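Local coordinates for malate Synthase (Haloferax volcanii, PDB 3OYZ) that catalyses the Claisen condensation of acetyl-CoA with glyoxylate and hydrolysis of the malyl-CoA intermediate to malate and CoA in the glyoxylate cycle, using magnesium, at the potassium ion site and the interface of chains A and B. Sequence-based numbering; all coordinates share one arbitrary frame. Chains: chain A/B, Malate Synthase.

Contact 1: the potassium ion site. Residues chain A 172-176, 178-181. With K (potassium ion), chain C.
The amide oxygen OD1 of A:Asn178 is the best-held polar atom of this potassium site, gripped twice: it binds the ion, K, at 2.8 Å and accepts the backbone N-H of A:Leu180. That N-H reaches OD1 at 3.0 Å along a nearly straight path, from above the carbonyl plane. The other half of the same amide is also tied down, because ND2 gives a hydrogen to the backbone O of A:Glu172 at 3.0 Å, with the acceptor lying almost in the amide plane. Bonds at both ends fix the rotation of the amide and leave OD1 turned to the metal. Asparagine suits the place, since one flat group offers a donor and a neutral acceptor. Its CG sits between the backbone N and the carbonyl carbon (chi1 66°), a crowded position that folds the side chain back so that the residue's own backbone O binds K as well. Two further peptide oxygens take part: O of A:Met173, in helix 169-174, lies 2.6 Å from K, and O of A:Lys175 contributes from the loop beyond. From the 3-10 helix 180-182, the carboxylate of A:Glu181 approaches with both oxygens, OE1 at 2.7 Å from K and OE2 more loosely. A bend at chi2 (95°) turns this carboxylate towards the ion, and its negative charge probably offsets that of the metal. With water 1, seven oxygen atoms are seen around K, and others may be unseen. In the second shell, NZ of A:Lys175 forms a salt bridge of 2.9 Å with OE1 of A:Glu172; the extended side chain runs away from K to this partner, while its carbonyl binds the ion. The potassium may come from the purification or crystallisation solution, or reflect the high-salt cytoplasm of a halophile. A stabilising role is inferred: the site appears to join the end of helix 169-174 to the loop and short 3-10 helix that follow.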
ATOM      1  N   GLU A 172       8.650 -20.314   0.895  1.00 31.37           N
ATOM      2  CA  GLU A 172       7.874 -21.345   1.606  1.00 31.36           C
ATOM      3  C   GLU A 172       7.417 -22.425   0.618  1.00 29.50           C
ATOM      4  O   GLU A 172       7.603 -23.614   0.941  1.00 31.50           O
ATOM      5  CB  GLU A 172       6.596 -20.745   2.210  1.00 32.77           C
ATOM      6  CG  GLU A 172       6.972 -19.796   3.401  1.00 35.93           C
ATOM      7  CD  GLU A 172       7.431 -20.509   4.665  1.00 41.84           C
ATOM      8  OE1 GLU A 172       7.413 -21.742   4.912  1.00 40.10           O
ATOM      9  OE2 GLU A 172       7.875 -19.756   5.533  1.00 51.18           O
ATOM     10  N   MET A 173       6.980 -22.064  -0.595  1.00 29.53           N
ATOM     11  CA  MET A 173       6.594 -23.067  -1.582  1.00 32.01           C
ATOM     12  C   MET A 173       7.743 -23.946  -1.999  1.00 33.74           C
ATOM     13  O   MET A 173       7.507 -25.036  -2.519  1.00 34.12           O
ATOM     14  CB  MET A 173       6.006 -22.474  -2.893  1.00 34.22           C
ATOM     15  CG  MET A 173       4.800 -21.543  -2.713  1.00 41.84           C
ATOM     16  SD  MET A 173       4.270 -20.719  -4.303  1.00 49.68           S
ATOM     17  CE  MET A 173       4.965 -21.916  -5.428  1.00 35.72           C
ATOM     18  N   GLY A 174       8.979 -23.444  -1.908  1.00 33.94           N
ATOM     19  CA  GLY A 174      10.103 -24.306  -2.256  1.00 33.82           C
ATOM     20  C   GLY A 174      10.488 -25.389  -1.264  1.00 34.95           C
ATOM     21  O   GLY A 174      11.210 -26.337  -1.612  1.00 35.72           O
ATOM     22  N   LYS A 175       9.989 -25.303  -0.034  1.00 34.73           N
ATOM     23  CA  LYS A 175      10.363 -26.289   1.020  1.00 33.21           C
ATOM     24  C   LYS A 175       9.834 -27.671   0.651  1.00 34.84           C
ATOM     25  O   LYS A 175       8.730 -27.820   0.122  1.00 32.83           O
ATOM     26  CB  LYS A 175       9.844 -25.942   2.415  1.00 33.31           C
ATOM     27  CG  LYS A 175      10.335 -24.555   2.902  1.00 29.80           C
ATOM     28  CD  LYS A 175       9.795 -24.164   4.291  1.00 34.26           C
ATOM     29  CE  LYS A 175      10.609 -22.926   4.788  1.00 41.71           C
ATOM     30  NZ  LYS A 175       9.965 -22.510   6.057  1.00 40.64           N
ATOM     31  N   PRO A 176      10.652 -28.702   0.872  1.00 35.34           N
ATOM     32  CA  PRO A 176      10.119 -29.907   0.243  1.00 33.86           C
ATOM     33  C   PRO A 176       9.210 -30.678   1.212  1.00 34.70           C
ATOM     34  O   PRO A 176       8.650 -31.684   0.801  1.00 30.63           O
ATOM     35  CB  PRO A 176      11.368 -30.692  -0.095  1.00 35.65           C
ATOM     36  CG  PRO A 176      12.407 -30.237   0.969  1.00 38.59           C
ATOM     37  CD  PRO A 176      12.113 -28.761   1.111  1.00 35.14           C
ATOM     38  N   ASN A 178       6.336 -29.502   1.922  1.00 29.93           N
ATOM     39  CA  ASN A 178       4.998 -29.216   1.438  1.00 29.06           C
ATOM     40  C   ASN A 178       4.864 -29.438  -0.073  1.00 29.78           C
ATOM     41  O   ASN A 178       5.880 -29.591  -0.756  1.00 29.38           O
ATOM     42  CB  ASN A 178       4.466 -27.847   1.850  1.00 25.61           C
ATOM     43  CG  ASN A 178       5.242 -26.677   1.211  1.00 28.75           C
ATOM     44  OD1 ASN A 178       5.292 -26.572  -0.007  1.00 27.92           O
ATOM     45  ND2 ASN A 178       6.013 -25.940   2.042  1.00 26.74           N
ATOM     46  N   ASN A 179       3.638 -29.383  -0.585  1.00 28.91           N
ATOM     47  CA  ASN A 179       3.313 -29.480  -2.014  1.00 30.77           C
ATOM     48  C   ASN A 179       2.668 -28.158  -2.513  1.00 31.94           C
ATOM     49  O   ASN A 179       1.820 -28.155  -3.419  1.00 31.66           O
ATOM     50  CB  ASN A 179       2.469 -30.767  -2.262  1.00 31.09           C
ATOM     51  CG  ASN A 179       3.331 -32.039  -2.273  1.00 35.27           C
ATOM     52  OD1 ASN A 179       4.435 -32.040  -2.777  1.00 37.39           O
ATOM     53  ND2 ASN A 179       2.842 -33.139  -1.692  1.00 40.35           N
ATOM     54  N   LEU A 180       3.005 -27.008  -1.894  1.00 27.80           N
ATOM     55  CA  LEU A 180       2.349 -25.730  -2.174  1.00 28.12           C
ATOM     56  C   LEU A 180       2.688 -25.234  -3.547  1.00 27.35           C
ATOM     57  O   LEU A 180       2.107 -24.257  -3.943  1.00 28.82           O
ATOM     58  CB  LEU A 180       2.698 -24.627  -1.116  1.00 28.69           C
ATOM     59  CG  LEU A 180       1.890 -24.821   0.187  1.00 29.95           C
ATOM     60  CD1 LEU A 180       2.663 -23.913   1.210  1.00 32.94           C
ATOM     61  CD2 LEU A 180       0.445 -24.320   0.018  1.00 28.46           C
ATOM     62  N   GLU A 181       3.513 -25.917  -4.343  1.00 27.10           N
ATOM     63  CA  GLU A 181       3.566 -25.593  -5.779  1.00 30.26           C
ATOM     64  C   GLU A 181       2.204 -25.822  -6.445  1.00 31.65           C
ATOM     65  O   GLU A 181       1.972 -25.266  -7.506  1.00 30.64           O
ATOM     66  CB  GLU A 181       4.477 -26.605  -6.519  1.00 32.65           C
ATOM     67  CG  GLU A 181       5.882 -26.424  -6.164  1.00 41.51           C
ATOM     68  CD  GLU A 181       6.358 -27.348  -5.029  1.00 52.72           C
ATOM     69  OE1 GLU A 181       5.597 -27.861  -4.142  1.00 38.33           O
ATOM     70  OE2 GLU A 181       7.608 -27.491  -5.050  1.00 55.11           O
TER
HETATM   71  K     K C 601       7.143 -27.506  -1.938  1.00 33.87           K
HETATM   72  O   HOH W   1       8.727 -29.247  -3.285  1.00 51.23           O

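Contact 2: the interface of chains A and B. Residues chain A 214, 217-218, 221, 249-252, 254; chain B 197-200, 207, 209.
Two bends in B:Met197, at chi2 (-77°) and chi3 (-83°), curl its thioether against helix 210-223 of chain A, while A:His214 and B:Trp209 are brought together by different first torsions: the histidine CG is anti to its backbone N (chi1 177°), the tryptophan CG anti to its carbonyl carbon. This is part of a subunit interface in a protein that assembles as trimers and hexamers. The B:Met197 SD lies 3.7 Å from CA of A:Arg218, and its methyl CE meets the hydroxyl OG of A:Ser217 at 3.5 Å. One turn on, A:Ser221 OG lies 3.5 Å from CA of B:Met197. Small serines let the flexible methionine come close; with A:Gly252 they also line a potassium site, which would help hold helix and loop beside the subunit boundary. A:Ser217 OG hydrogen-bonds the backbone O of A:Lys251 at 2.7 Å, in the carbonyl plane and on a lone pair, so the helix steadies the loop after helix 238-249. The benzo rim of B:Trp209 is set against that loop, with CH2 3.4 Å from the same A:Lys251 O. The side chains of A:His214 and B:Trp209 cross at about a right angle, and the imidazole edge, in its own plane, meets CE3 of the indole at 3.9 Å from CE1. One indole face carries A:Ala250 O and the rigid B:Pro207 CB, both offset towards the rim. A:Gly252 lets the backbones approach, its CA lying 3.5 Å from CA of B:Ala199. Both methyls of A:Leu254 lie against the backbone O of B:Arg198, with CD1 also beside its CB. B:Met200 CG lies between the backbone N and carbonyl carbon, the crowded position; beyond it the chain is extended and CE packs on CG of A:Gln249. Main chain joins main chain where B:Met200 N donates to A:Gln249 O at 2.8 Å, from above the carbonyl plane.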
ATOM      1  N   HIS A 214      -3.480  -4.368  -4.641  1.00 28.53           N
ATOM      2  CA  HIS A 214      -2.074  -4.223  -4.961  1.00 29.11           C
ATOM      3  C   HIS A 214      -1.219  -5.384  -4.429  1.00 28.13           C
ATOM      4  O   HIS A 214      -0.456  -6.010  -5.183  1.00 26.37           O
ATOM      5  CB  HIS A 214      -1.453  -2.900  -4.495  1.00 28.22           C
ATOM      6  CG  HIS A 214       0.020  -2.815  -4.766  1.00 31.20           C
ATOM      7  ND1 HIS A 214       0.529  -2.334  -5.965  1.00 31.77           N
ATOM      8  CD2 HIS A 214       1.089  -3.195  -4.031  1.00 29.75           C
ATOM      9  CE1 HIS A 214       1.851  -2.327  -5.900  1.00 32.83           C
ATOM     10  NE2 HIS A 214       2.221  -2.883  -4.757  1.00 33.69           N
ATOM     11  N   SER A 217      -2.082  -8.781  -6.115  1.00 27.98           N
ATOM     12  CA  SER A 217      -1.419  -8.778  -7.429  1.00 29.69           C
ATOM     13  C   SER A 217       0.096  -8.971  -7.406  1.00 29.18           C
ATOM     14  O   SER A 217       0.642  -9.805  -8.149  1.00 28.63           O
ATOM     15  CB  SER A 217      -1.841  -7.519  -8.216  1.00 30.82           C
ATOM     16  OG  SER A 217      -1.034  -7.499  -9.422  1.00 34.58           O
ATOM     17  N   ARG A 218       0.813  -8.268  -6.503  1.00 26.80           N
ATOM     18  CA  ARG A 218       2.230  -8.456  -6.235  1.00 26.14           C
ATOM     19  C   ARG A 218       2.549  -9.848  -5.778  1.00 25.67           C
ATOM     20  O   ARG A 218       3.474 -10.497  -6.299  1.00 27.09           O
ATOM     21  CB  ARG A 218       2.655  -7.415  -5.143  1.00 22.55           C
ATOM     22  CG  ARG A 218       4.062  -7.644  -4.626  1.00 29.20           C
ATOM     23  CD  ARG A 218       4.213  -6.538  -3.592  1.00 27.85           C
ATOM     24  NE  ARG A 218       3.548  -6.942  -2.354  1.00 27.43           N
ATOM     25  CZ  ARG A 218       3.469  -6.209  -1.250  1.00 32.70           C
ATOM     26  NH1 ARG A 218       4.032  -5.010  -1.199  1.00 26.97           N
ATOM     27  NH2 ARG A 218       2.973  -6.776  -0.158  1.00 28.52           N
ATOM     28  N   SER A 221       2.290 -12.229  -8.747  1.00 30.86           N
ATOM     29  CA  SER A 221       3.449 -12.094  -9.637  1.00 31.83           C
ATOM     30  C   SER A 221       4.730 -12.668  -9.034  1.00 32.99           C
ATOM     31  O   SER A 221       5.554 -13.313  -9.710  1.00 30.11           O
ATOM     32  CB  SER A 221       3.581 -10.618 -10.098  1.00 29.16           C
ATOM     33  OG  SER A 221       2.517 -10.357 -11.074  1.00 38.59           O
ATOM     34  N   GLN A 249      -7.350  -3.851 -13.364  1.00 31.18           N
ATOM     35  CA  GLN A 249      -6.458  -4.191 -14.466  1.00 32.34           C
ATOM     36  C   GLN A 249      -5.247  -3.253 -14.362  1.00 31.66           C
ATOM     37  O   GLN A 249      -4.133  -3.626 -14.756  1.00 34.45           O
ATOM     38  CB  GLN A 249      -7.212  -4.048 -15.815  1.00 33.98           C
ATOM     39  CG  GLN A 249      -8.256  -5.200 -16.025  1.00 33.48           C
ATOM     40  CD  GLN A 249      -9.422  -4.814 -16.977  1.00 35.65           C
ATOM     41  OE1 GLN A 249      -9.333  -3.819 -17.691  1.00 40.23           O
ATOM     42  NE2 GLN A 249     -10.480  -5.590 -16.978  1.00 39.16           N
ATOM     43  N   ALA A 250      -5.436  -2.046 -13.869  1.00 31.87           N
ATOM     44  CA  ALA A 250      -4.265  -1.144 -13.755  1.00 34.45           C
ATOM     45  C   ALA A 250      -3.329  -1.518 -12.591  1.00 35.06           C
ATOM     46  O   ALA A 250      -2.218  -0.984 -12.519  1.00 35.20           O
ATOM     47  CB  ALA A 250      -4.671   0.312 -13.629  1.00 36.07           C
ATOM     48  N   LYS A 251      -3.774  -2.440 -11.730  1.00 33.98           N
ATOM     49  CA  LYS A 251      -2.966  -3.007 -10.634  0.50 34.42           C
ATOM     50  C   LYS A 251      -2.411  -4.365 -11.061  1.00 34.18           C
ATOM     51  O   LYS A 251      -1.676  -4.995 -10.318  1.00 35.13           O
ATOM     52  CB  LYS A 251      -3.821  -3.219  -9.371  0.50 34.01           C
ATOM     53  CG  LYS A 251      -4.485  -1.937  -8.827  0.50 37.06           C
ATOM     54  CD  LYS A 251      -5.300  -2.200  -7.572  0.50 35.76           C
ATOM     55  CE  LYS A 251      -5.588  -0.943  -6.760  0.50 35.87           C
ATOM     56  NZ  LYS A 251      -5.667   0.356  -7.478  0.50 33.72           N
ATOM     57  N   GLY A 252      -2.769  -4.848 -12.254  1.00 33.28           N
ATOM     58  CA  GLY A 252      -2.311  -6.172 -12.689  1.00 33.03           C
ATOM     59  C   GLY A 252      -3.199  -7.299 -12.160  1.00 31.31           C
ATOM     60  O   GLY A 252      -2.838  -8.476 -12.164  1.00 31.95           O
ATOM     61  N   LEU A 254      -6.208  -9.129 -13.155  1.00 33.82           N
ATOM     62  CA  LEU A 254      -6.948  -9.109 -14.440  1.00 34.81           C
ATOM     63  C   LEU A 254      -8.189  -9.967 -14.348  1.00 36.27           C
ATOM     64  O   LEU A 254      -8.951 -10.041 -15.315  1.00 41.21           O
ATOM     65  CB  LEU A 254      -6.042  -9.601 -15.575  1.00 34.42           C
ATOM     66  CG  LEU A 254      -4.716  -8.866 -15.785  1.00 37.26           C
ATOM     67  CD1 LEU A 254      -3.868  -9.393 -16.966  1.00 41.11           C
ATOM     68  CD2 LEU A 254      -4.827  -7.320 -15.871  1.00 32.31           C
TER
ATOM     69  N   MET B 197       3.899  -7.195 -13.366  1.00 30.58           N
ATOM     70  CA  MET B 197       2.634  -7.227 -12.658  1.00 30.02           C
ATOM     71  C   MET B 197       1.477  -7.578 -13.617  1.00 33.32           C
ATOM     72  O   MET B 197       0.361  -7.887 -13.109  1.00 31.33           O
ATOM     73  CB  MET B 197       2.375  -5.879 -11.926  1.00 30.90           C
ATOM     74  CG  MET B 197       3.495  -5.544 -10.820  1.00 29.49           C
ATOM     75  SD  MET B 197       3.062  -6.631  -9.367  1.00 34.01           S
ATOM     76  CE  MET B 197       1.804  -5.569  -8.636  1.00 29.56           C
ATOM     77  N   ARG B 198       1.725  -7.574 -14.941  1.00 32.81           N
ATOM     78  CA  ARG B 198       0.650  -7.859 -15.935  1.00 35.56           C
ATOM     79  C   ARG B 198      -0.452  -6.791 -15.924  1.00 36.49           C
ATOM     80  O   ARG B 198      -1.615  -7.083 -16.148  1.00 37.78           O
ATOM     81  CB  ARG B 198       0.053  -9.285 -15.912  1.00 36.60           C
ATOM     82  CG  ARG B 198       1.172 -10.342 -15.935  1.00 37.37           C
ATOM     83  CD  ARG B 198       0.798 -11.785 -16.204  1.00 41.43           C
ATOM     84  NE  ARG B 198      -0.300 -12.228 -15.367  1.00 36.73           N
ATOM     85  CZ  ARG B 198      -0.964 -13.357 -15.610  1.00 42.64           C
ATOM     86  NH1 ARG B 198      -0.624 -14.116 -16.659  1.00 41.63           N
ATOM     87  NH2 ARG B 198      -1.972 -13.704 -14.827  1.00 37.57           N
ATOM     88  N   ALA B 199      -0.087  -5.529 -15.725  1.00 33.55           N
ATOM     89  CA  ALA B 199      -1.116  -4.555 -15.600  1.00 33.76           C
ATOM     90  C   ALA B 199      -1.478  -4.079 -17.021  1.00 34.54           C
ATOM     91  O   ALA B 199      -0.677  -4.161 -17.942  1.00 35.11           O
ATOM     92  CB  ALA B 199      -0.651  -3.395 -14.740  1.00 31.66           C
ATOM     93  N   MET B 200      -2.647  -3.471 -17.135  1.00 37.13           N
ATOM     94  CA  MET B 200      -3.006  -2.835 -18.398  1.00 39.83           C
ATOM     95  C   MET B 200      -3.887  -1.637 -18.156  1.00 38.86           C
ATOM     96  O   MET B 200      -4.541  -1.473 -17.115  1.00 37.11           O
ATOM     97  CB  MET B 200      -3.555  -3.856 -19.400  1.00 41.05           C
ATOM     98  CG  MET B 200      -4.863  -4.511 -19.059  1.00 46.94           C
ATOM     99  SD  MET B 200      -5.059  -5.981 -20.126  1.00 54.12           S
ATOM    100  CE  MET B 200      -6.640  -6.403 -19.498  1.00 49.91           C
ATOM    101  N   PRO B 207       0.289   2.692 -15.457  1.00 36.28           N
ATOM    102  CA  PRO B 207      -0.402   2.976 -14.207  1.00 35.45           C
ATOM    103  C   PRO B 207       0.492   3.845 -13.270  1.00 32.81           C
ATOM    104  O   PRO B 207       1.712   3.882 -13.352  1.00 34.16           O
ATOM    105  CB  PRO B 207      -0.553   1.572 -13.543  1.00 35.22           C
ATOM    106  CG  PRO B 207      -0.252   0.605 -14.590  1.00 34.84           C
ATOM    107  CD  PRO B 207       0.631   1.275 -15.649  1.00 36.02           C
ATOM    108  N   TRP B 209       0.951   3.371  -9.902  1.00 31.86           N
ATOM    109  CA  TRP B 209       1.553   2.508  -8.824  1.00 30.85           C
ATOM    110  C   TRP B 209       1.940   3.268  -7.559  1.00 32.57           C
ATOM    111  O   TRP B 209       3.094   3.224  -7.112  1.00 32.26           O
ATOM    112  CB  TRP B 209       2.824   1.869  -9.391  1.00 32.52           C
ATOM    113  CG  TRP B 209       2.604   1.002 -10.582  1.00 29.24           C
ATOM    114  CD1 TRP B 209       3.103   1.151 -11.843  1.00 30.55           C
ATOM    115  CD2 TRP B 209       1.905  -0.249 -10.550  1.00 30.65           C
ATOM    116  NE1 TRP B 209       2.740   0.072 -12.590  1.00 30.83           N
ATOM    117  CE2 TRP B 209       2.009  -0.811 -11.825  1.00 29.23           C
ATOM    118  CE3 TRP B 209       1.247  -0.958  -9.531  1.00 30.56           C
ATOM    119  CZ2 TRP B 209       1.413  -2.047 -12.154  1.00 28.07           C
ATOM    120  CZ3 TRP B 209       0.697  -2.212  -9.838  1.00 32.50           C
ATOM    121  CH2 TRP B 209       0.762  -2.728 -11.154  1.00 33.27           C
TER

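Contact 1 and contact 2 lie about 25 Å apart, measured between the centres of their C-alpha atoms, and share no residue or secondary-structure element. Contact 1 is confined to one subunit, whereas contact 2 joins two copies of the protein. In sequence, strand 183-188 leads from contact 1 to helix 190-197, whose last residue, in the neighbouring subunit, enters contact 2. Their centres are about 31 and 26 Å from A:Asp388, the predicted proton acceptor, so neither probably joins that residue's chemistry directly. Helix 190-197, however, begins beside the magnesium and substrate site, with Asp192 among the ligands, so the interface may help to position it.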